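Local atomic coordinates of double-stranded RNA-binding protein 1 (Arabidopsis thaliana, PDB entry 3ADG), a protein that binds double-stranded RNA and assists DICER-LIKE 1 in the accurate processing of primary microRNAs to microRNAs in the nucleus. Residues A[7-12]-A[21-26]. Sequence-based numbering, arbitrary orientation.
Sequences SRLQEY and PVYEIV
Pro21 packs its ring against Leu9 and Gln10 where the first helix of a double-stranded RNA-binding domain meets the start of the first strand, in the alpha-beta-beta-beta-alpha fold of the family. This is the first such domain of the protein. The closest pair of CA atoms is that of Gln10 and Pro21, 6.5 Å apart. Pro21, just ahead of the strand, is buried and turns two parts of its ring to two different side chains. Pro21 CG lies 3.7 Å from Leu9 CG, the branch point, and just as near to Leu9 CD2; Pro21 CB adds a looser touch on the same methyl, at 3.9 Å from Leu9 CD2. Pro21 CD instead stands well off the plane of the Gln10 amide, at its nitrogen end, in van der Waals contact with Gln10 NE2 at 3.4 Å. The glutamine chain leaves the helix with CG anti to the backbone N and then bends at chi2 (53°), which brings the amide end back to the proline. Leu9 also rests on Leu71 of helix 56-71, and Pro21 on Val40 of strand 35-42; these two buried residues belong to the apolar layer between helices and sheet, while Gln10 and Tyr23 are partly exposed. The strand begins at Val22, whose backbone is hydrogen-bonded with that of Ile41. Tyr23 leaves the strand toward the helix, leaning back toward the strand's start, its CG anti to the carbonyl carbon (chi1 -64°), and takes part in a cation-pi contact with Lys6. At the far end of its ring, Tyr23 OH lies 3.8 Å from Leu9 CD2, the methyl that also touches Pro21 CG.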
ATOM      1  N   SER A   7       6.005  -7.226  -0.743  1.00 28.86           N
ATOM      2  CA  SER A   7       6.324  -8.631  -0.462  1.00 28.18           C
ATOM      3  C   SER A   7       6.371  -8.949   1.066  1.00 27.75           C
ATOM      4  O   SER A   7       5.892 -10.013   1.495  1.00 27.62           O
ATOM      5  CB  SER A   7       7.579  -9.096  -1.215  1.00 30.16           C
ATOM      6  OG  SER A   7       8.695  -8.309  -0.875  1.00 30.40           O
ATOM      7  N   ARG A   8       6.888  -8.019   1.886  1.00 27.29           N
ATOM      8  CA  ARG A   8       6.982  -8.266   3.347  1.00 28.51           C
ATOM      9  C   ARG A   8       5.577  -8.335   3.953  1.00 28.99           C
ATOM     10  O   ARG A   8       5.306  -9.114   4.878  1.00 30.34           O
ATOM     11  CB  ARG A   8       7.787  -7.168   4.047  1.00 28.67           C
ATOM     12  CG  ARG A   8       9.264  -7.260   3.800  1.00 30.00           C
ATOM     13  CD  ARG A   8       9.950  -6.203   4.638  1.00 33.09           C
ATOM     14  NE  ARG A   8      11.367  -6.118   4.323  1.00 39.07           N
ATOM     15  CZ  ARG A   8      12.066  -5.001   4.499  1.00 38.45           C
ATOM     16  NH1 ARG A   8      11.453  -3.931   5.024  1.00 38.60           N
ATOM     17  NH2 ARG A   8      13.353  -4.964   4.178  1.00 38.48           N
ATOM     18  N   LEU A   9       4.668  -7.536   3.406  1.00 28.50           N
ATOM     19  CA  LEU A   9       3.302  -7.518   3.918  1.00 29.00           C
ATOM     20  C   LEU A   9       2.593  -8.800   3.482  1.00 29.74           C
ATOM     21  O   LEU A   9       1.843  -9.393   4.255  1.00 28.96           O
ATOM     22  CB  LEU A   9       2.540  -6.290   3.420  1.00 27.78           C
ATOM     23  CG  LEU A   9       1.192  -6.033   4.082  1.00 29.05           C
ATOM     24  CD1 LEU A   9       1.404  -5.717   5.544  1.00 29.08           C
ATOM     25  CD2 LEU A   9       0.501  -4.869   3.352  1.00 30.70           C
ATOM     26  N   GLN A  10       2.828  -9.233   2.242  1.00 29.22           N
ATOM     27  CA  GLN A  10       2.256 -10.502   1.773  1.00 30.56           C
ATOM     28  C   GLN A  10       2.710 -11.683   2.649  1.00 29.95           C
ATOM     29  O   GLN A  10       1.928 -12.568   2.999  1.00 29.62           O
ATOM     30  CB  GLN A  10       2.621 -10.738   0.298  1.00 31.88           C
ATOM     31  CG  GLN A  10       2.160 -12.086  -0.191  1.00 37.88           C
ATOM     32  CD  GLN A  10       0.694 -12.285   0.086  1.00 43.78           C
ATOM     33  OE1 GLN A  10       0.311 -13.108   0.913  1.00 52.11           O
ATOM     34  NE2 GLN A  10      -0.139 -11.506  -0.582  1.00 49.93           N
ATOM     35  N   GLU A  11       3.975 -11.682   3.032  1.00 29.66           N
ATOM     36  CA  GLU A  11       4.494 -12.761   3.859  1.00 30.22           C
ATOM     37  C   GLU A  11       3.789 -12.751   5.229  1.00 30.56           C
ATOM     38  O   GLU A  11       3.446 -13.819   5.775  1.00 29.37           O
ATOM     39  CB  GLU A  11       5.989 -12.591   4.041  1.00 30.78           C
ATOM     40  CG  GLU A  11       6.776 -12.935   2.797  1.00 34.25           C
ATOM     41  CD  GLU A  11       8.263 -12.730   2.994  1.00 37.66           C
ATOM     42  OE1 GLU A  11       8.716 -12.723   4.169  1.00 38.33           O
ATOM     43  OE2 GLU A  11       8.968 -12.573   1.966  1.00 41.13           O
ATOM     44  N   TYR A  12       3.621 -11.546   5.774  1.00 29.71           N
ATOM     45  CA  TYR A  12       2.867 -11.336   7.011  1.00 29.89           C
ATOM     46  C   TYR A  12       1.443 -11.902   6.909  1.00 29.57           C
ATOM     47  O   TYR A  12       0.993 -12.672   7.792  1.00 29.32           O
ATOM     48  CB  TYR A  12       2.821  -9.849   7.378  1.00 30.37           C
ATOM     49  CG  TYR A  12       2.034  -9.605   8.665  1.00 29.96           C
ATOM     50  CD1 TYR A  12       2.689  -9.478   9.894  1.00 32.83           C
ATOM     51  CD2 TYR A  12       0.629  -9.516   8.643  1.00 29.64           C
ATOM     52  CE1 TYR A  12       1.963  -9.260  11.095  1.00 32.71           C
ATOM     53  CE2 TYR A  12      -0.108  -9.297   9.823  1.00 32.03           C
ATOM     54  CZ  TYR A  12       0.579  -9.179  11.057  1.00 31.89           C
ATOM     55  OH  TYR A  12      -0.138  -8.971  12.232  1.00 33.44           O
ATOM     56  N   PRO A  21      -3.053  -8.974   0.949  1.00 30.37           N
ATOM     57  CA  PRO A  21      -3.436  -7.556   0.999  1.00 29.91           C
ATOM     58  C   PRO A  21      -3.922  -7.129  -0.365  1.00 30.72           C
ATOM     59  O   PRO A  21      -3.341  -7.529  -1.381  1.00 29.81           O
ATOM     60  CB  PRO A  21      -2.120  -6.821   1.315  1.00 30.61           C
ATOM     61  CG  PRO A  21      -1.235  -7.836   1.972  1.00 30.24           C
ATOM     62  CD  PRO A  21      -1.666  -9.196   1.415  1.00 29.47           C
ATOM     63  N   VAL A  22      -4.995  -6.345  -0.394  1.00 31.31           N
ATOM     64  CA  VAL A  22      -5.456  -5.739  -1.626  1.00 31.47           C
ATOM     65  C   VAL A  22      -5.190  -4.214  -1.608  1.00 30.98           C
ATOM     66  O   VAL A  22      -5.253  -3.583  -0.574  1.00 31.18           O
ATOM     67  CB  VAL A  22      -6.950  -6.018  -1.910  1.00 33.35           C
ATOM     68  CG1 VAL A  22      -7.883  -5.313  -0.927  1.00 33.41           C
ATOM     69  CG2 VAL A  22      -7.278  -5.553  -3.281  1.00 35.78           C
ATOM     70  N   TYR A  23      -4.953  -3.660  -2.790  1.00 30.52           N
ATOM     71  CA  TYR A  23      -4.604  -2.271  -2.957  1.00 29.97           C
ATOM     72  C   TYR A  23      -5.678  -1.521  -3.741  1.00 30.02           C
ATOM     73  O   TYR A  23      -6.080  -1.946  -4.835  1.00 30.73           O
ATOM     74  CB  TYR A  23      -3.240  -2.157  -3.655  1.00 29.47           C
ATOM     75  CG  TYR A  23      -2.135  -2.724  -2.822  1.00 30.87           C
ATOM     76  CD1 TYR A  23      -1.891  -4.096  -2.813  1.00 29.50           C
ATOM     77  CD2 TYR A  23      -1.366  -1.890  -1.988  1.00 30.80           C
ATOM     78  CE1 TYR A  23      -0.870  -4.638  -2.010  1.00 26.54           C
ATOM     79  CE2 TYR A  23      -0.344  -2.415  -1.193  1.00 30.56           C
ATOM     80  CZ  TYR A  23      -0.126  -3.794  -1.191  1.00 29.54           C
ATOM     81  OH  TYR A  23       0.851  -4.333  -0.391  1.00 30.32           O
ATOM     82  N   GLU A  24      -6.138  -0.411  -3.175  1.00 30.40           N
ATOM     83  CA  GLU A  24      -6.907   0.567  -3.936  1.00 31.30           C
ATOM     84  C   GLU A  24      -5.910   1.630  -4.422  1.00 32.29           C
ATOM     85  O   GLU A  24      -5.032   2.057  -3.659  1.00 31.53           O
ATOM     86  CB  GLU A  24      -7.979   1.212  -3.060  1.00 31.47           C
ATOM     87  CG  GLU A  24      -9.145   0.327  -2.662  1.00 32.47           C
ATOM     88  CD  GLU A  24      -9.971   0.965  -1.560  1.00 32.89           C
ATOM     89  OE1 GLU A  24     -10.878   0.305  -1.055  1.00 32.81           O
ATOM     90  OE2 GLU A  24      -9.685   2.136  -1.202  1.00 34.77           O
ATOM     91  N   ILE A  25      -6.006   1.986  -5.702  1.00 32.89           N
ATOM     92  CA  ILE A  25      -5.156   3.001  -6.326  1.00 33.59           C
ATOM     93  C   ILE A  25      -6.032   4.225  -6.648  1.00 33.06           C
ATOM     94  O   ILE A  25      -7.043   4.099  -7.338  1.00 31.13           O
ATOM     95  CB  ILE A  25      -4.498   2.465  -7.650  1.00 34.69           C
ATOM     96  CG1 ILE A  25      -3.670   1.179  -7.394  1.00 34.70           C
ATOM     97  CG2 ILE A  25      -3.670   3.547  -8.338  1.00 35.22           C
ATOM     98  CD1 ILE A  25      -3.341   0.366  -8.648  1.00 33.97           C
ATOM     99  N   VAL A  26      -5.645   5.391  -6.140  1.00 32.91           N
ATOM    100  CA  VAL A  26      -6.293   6.654  -6.472  1.00 33.48           C
ATOM    101  C   VAL A  26      -5.377   7.523  -7.355  1.00 33.08           C
ATOM    102  O   VAL A  26      -4.188   7.727  -7.062  1.00 33.51           O
ATOM    103  CB  VAL A  26      -6.770   7.435  -5.197  1.00 33.42           C
ATOM    104  CG1 VAL A  26      -7.225   8.873  -5.550  1.00 33.25           C
ATOM    105  CG2 VAL A  26      -7.914   6.683  -4.536  1.00 35.76           C
TER